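Local atomic coordinates of putative thioesterase yhdA (Lactococcus lactis subsp. lactis, PDB entry 3GEK), a protein that probably hydrolyses acyl-CoA thioesters, perhaps 1,4-dihydroxy-2-naphthoyl-CoA, as a hot-dog-fold member of the PaaI thioesterase family. Residues Leu53-Ala56 against Glu57-Gly61; Lys112-Asp115 against Glu116-Leu120. The protein carries 7 engineered substitutions. One frame throughout, in Å; residues are numbered along the deposited sequence.

Contact 1 lies in the core, two successive turns near the middle of helix 49-68, the long central helix of the hot-dog fold; contact 2 is a partly buried hairpin turn that joins strands 106-115 and 120-131 of the surrounding antiparallel sheet. Their centres are about 16 Å apart and they do not touch, but strand 120-131, which follows the turn, packs against the helix through Ile-124. Residues 53-61 are mostly small or apolar, and a threonine hydroxyl folds back on the helix backbone. Residues 112-120 carry acidic and hydroxyl side chains: one aspartate accepts backbone N-H groups inside the turn, and two glutamates find basic partners in the rest of the fold.

Contact 1: residues Leu53-Ala56 against Glu57-Gly61; sequences LALA and EITAG
Leu-55 and Thr-59 meet one turn apart in a local, intrahelical contact on helix 49-68, the central helix round which the antiparallel sheet of the hot-dog fold curls. The carbonyl O of Leu-55 takes two donors from the same residue, Thr-59 N at 3.0 Å and Thr-59 OG1 at 2.7 Å. They arrive from opposite faces of the carbonyl plane, so the hydroxyl adds to the regular i to i+4 bond without displacing it. A chi1 of 54° places OG1 between the threonine's own N and carbonyl carbon, which turns it back toward the preceding turn, onto Leu-55 O, and leaves CG2 to meet Leu-55 CD1 at 3.7 Å as the two side chains cross. These groups face strands 28-35 and 9-10, with Met-34 and Ile-9 against Leu-55 and Phe-30 against Thr-59.

Similar backbone bonds run from Glu-57 N to Leu-53 O, from Ile-58 N to Ala-54 O at 2.9 Å, and from Ala-60 N to Ala-56 O. Ile-58 rests CG1 and CD1 against Ala-54 O, with CD1 4.4 Å from Ala-54 CB. The methyls of Ala-56 and Ala-60 pack on Ile-124 and Val-126 of strand 120-131. Glu-57 instead extends away from the preceding turn, and its OE1 is hydrogen-bonded to NE2 of His-83 of the second subunit. The chemistry therefore divides by direction: the hydroxyl of Thr-59 spends its proton on its own helix, whereas the carboxylate of the buried Glu-57 is tied through OE1 to His-83 of the second subunit.

Contact 2: residues Lys112-Asp115 against Glu116-Leu120; sequences KITD and ENETL
Asp-115 OD1 accepts two backbone N-H groups, Asn-117 N at 2.9 Å and Thr-119 N at 3.0 Å, inside the 3:5 beta-hairpin (type I turn plus G1 bulge) between strands 106-115 and 120-131. Both donors lie well out of the carboxylate plane, on opposite faces of it, and both bonds are bent. A chi1 of 71° sets the carboxylate between the backbone N and carbonyl carbon of Asp-115, turned in over the loop, where the bond to Asn-117 N forms an Asx turn. The backbone makes its type I turn from Asp-115 to Glu-118, closed by Glu-118 N on Asp-115 O at 2.9 Å. Beyond it, Asp-115 N donates to Thr-119 O at 2.9 Å, and Thr-114 and Leu-120 form an antiparallel non-hydrogen-bonded pair. Glu-118 takes the left-handed bulge position (phi 68°). Its chain bends at chi2 and brings the carboxylate past Thr-114 CG2 to a salt bridge with Arg-96, while Glu-116 reaches Lys-87; these basic partners probably ease the crowding of acidic groups at the turn. On the sheet face that carries Thr-114, Leu-120 crosses the aliphatic stem of Lys-112, its CD1 lying 3.6 Å from Lys-112 CB and 3.7 Å from Ile-113 O.

Contact 1: residues Leu53-Ala56 against Glu57-Gly61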
# COMPACT_ATOMS: atom_id res chain seq x y z
N LEU A 53 8.42 -9.74 4.85
CA LEU A 53 7.02 -9.74 4.41
C LEU A 53 6.28 -10.95 4.94
O LEU A 53 5.19 -10.82 5.51
CB LEU A 53 6.93 -9.75 2.88
CG LEU A 53 6.86 -8.46 2.07
CD1 LEU A 53 7.57 -7.29 2.75
CD2 LEU A 53 7.45 -8.74 0.68
N ALA A 54 6.89 -12.13 4.76
CA ALA A 54 6.32 -13.37 5.23
C ALA A 54 6.18 -13.38 6.76
O ALA A 54 5.17 -13.85 7.28
CB ALA A 54 7.15 -14.55 4.76
N LEU A 55 7.19 -12.87 7.46
CA LEU A 55 7.14 -12.75 8.92
C LEU A 55 5.94 -11.92 9.36
O LEU A 55 5.24 -12.28 10.32
CB LEU A 55 8.44 -12.13 9.46
CG LEU A 55 8.53 -11.63 10.90
CD1 LEU A 55 8.37 -12.76 11.89
CD2 LEU A 55 9.85 -10.91 11.17
N ALA A 56 5.70 -10.81 8.67
CA ALA A 56 4.60 -9.90 9.00
C ALA A 56 3.24 -10.54 8.78
O ALA A 56 2.38 -10.45 9.64
CB ALA A 56 4.70 -8.63 8.20
N GLU A 57 3.06 -11.17 7.62
CA GLU A 57 1.78 -11.81 7.28
C GLU A 57 1.48 -12.99 8.22
O GLU A 57 0.34 -13.18 8.65
CB GLU A 57 1.74 -12.23 5.80
CG GLU A 57 0.33 -12.63 5.32
CD GLU A 57 0.18 -12.73 3.81
OE1 GLU A 57 0.75 -11.89 3.08
OE2 GLU A 57 -0.57 -13.63 3.33
N ILE A 58 2.52 -13.76 8.56
CA ILE A 58 2.38 -14.94 9.41
C ILE A 58 2.08 -14.60 10.88
O ILE A 58 1.20 -15.22 11.48
CB ILE A 58 3.60 -15.90 9.29
CG1 ILE A 58 3.63 -16.53 7.89
CG2 ILE A 58 3.56 -17.00 10.36
CD1 ILE A 58 4.95 -17.18 7.53
N THR A 59 2.81 -13.63 11.44
CA THR A 59 2.59 -13.21 12.82
C THR A 59 1.26 -12.47 13.01
O THR A 59 0.60 -12.63 14.04
CB THR A 59 3.75 -12.32 13.35
OG1 THR A 59 3.96 -11.22 12.47
CG2 THR A 59 5.04 -13.14 13.51
N ALA A 60 0.87 -11.68 12.01
CA ALA A 60 -0.43 -11.00 12.03
C ALA A 60 -1.56 -12.02 12.05
O ALA A 60 -2.50 -11.89 12.83
CB ALA A 60 -0.57 -10.07 10.82
N GLY A 61 -1.43 -13.05 11.22
CA GLY A 61 -2.38 -14.16 11.17
C GLY A 61 -2.46 -14.94 12.47
O GLY A 61 -3.55 -15.33 12.90

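Contact 2: residues Lys112-Asp115 against Glu116-Leu120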
# COMPACT_ATOMS: atom_id res chain seq x y z
N LYS A 112 5.88 -3.15 12.99
CA LYS A 112 7.22 -2.61 12.85
C LYS A 112 8.25 -3.73 12.95
O LYS A 112 8.27 -4.49 13.92
CB LYS A 112 7.48 -1.52 13.88
CG LYS A 112 6.59 -0.28 13.69
CD LYS A 112 7.04 0.88 14.57
CE LYS A 112 5.97 1.97 14.65
NZ LYS A 112 4.72 1.48 15.33
N ILE A 113 9.10 -3.84 11.93
CA ILE A 113 10.21 -4.78 11.96
C ILE A 113 11.48 -4.02 12.28
O ILE A 113 11.85 -3.07 11.59
CB ILE A 113 10.31 -5.60 10.66
CG1 ILE A 113 9.05 -6.48 10.52
CG2 ILE A 113 11.59 -6.46 10.64
CD1 ILE A 113 8.81 -7.00 9.16
N THR A 114 12.14 -4.46 13.34
CA THR A 114 13.19 -3.71 13.97
C THR A 114 14.39 -4.63 14.21
O THR A 114 14.22 -5.84 14.39
CB THR A 114 12.63 -3.11 15.29
OG1 THR A 114 12.98 -1.73 15.40
CG2 THR A 114 13.10 -3.87 16.51
N ASP A 115 15.61 -4.09 14.17
CA ASP A 115 16.77 -4.93 14.47
C ASP A 115 17.02 -5.00 15.98
O ASP A 115 16.26 -4.43 16.77
CB ASP A 115 18.01 -4.50 13.66
CG ASP A 115 18.62 -3.17 14.12
OD1 ASP A 115 18.22 -2.62 15.17
OD2 ASP A 115 19.52 -2.69 13.41
N GLU A 116 18.07 -5.70 16.38
CA GLU A 116 18.38 -5.89 17.80
C GLU A 116 18.72 -4.59 18.55
O GLU A 116 18.73 -4.56 19.78
CB GLU A 116 19.47 -6.96 18.00
CG GLU A 116 20.66 -6.92 17.04
CD GLU A 116 20.37 -7.61 15.70
OE1 GLU A 116 19.78 -6.95 14.82
OE2 GLU A 116 20.74 -8.79 15.53
N ASN A 117 18.97 -3.52 17.80
CA ASN A 117 19.24 -2.20 18.38
C ASN A 117 18.03 -1.28 18.30
O ASN A 117 18.13 -0.07 18.55
CB ASN A 117 20.44 -1.54 17.69
CG ASN A 117 21.74 -2.28 17.94
OD1 ASN A 117 22.18 -2.43 19.08
ND2 ASN A 117 22.37 -2.74 16.87
N GLU A 118 16.88 -1.85 17.95
CA GLU A 118 15.60 -1.14 17.82
C GLU A 118 15.54 -0.16 16.63
O GLU A 118 14.62 0.66 16.55
CB GLU A 118 15.17 -0.45 19.13
CG GLU A 118 15.07 -1.38 20.35
CD GLU A 118 14.08 -2.54 20.17
OE1 GLU A 118 13.22 -2.47 19.27
OE2 GLU A 118 14.17 -3.51 20.95
N THR A 119 16.50 -0.26 15.72
CA THR A 119 16.45 0.49 14.46
C THR A 119 15.34 -0.08 13.56
O THR A 119 15.28 -1.29 13.33
CB THR A 119 17.81 0.46 13.73
OG1 THR A 119 18.85 0.88 14.62
CG2 THR A 119 17.79 1.36 12.50
N LEU A 120 14.48 0.80 13.05
CA LEU A 120 13.38 0.39 12.18
C LEU A 120 13.91 -0.08 10.83
O LEU A 120 14.56 0.67 10.11
CB LEU A 120 12.36 1.52 12.01
CG LEU A 120 11.00 1.21 11.35
CD1 LEU A 120 10.21 0.17 12.15
CD2 LEU A 120 10.17 2.48 11.20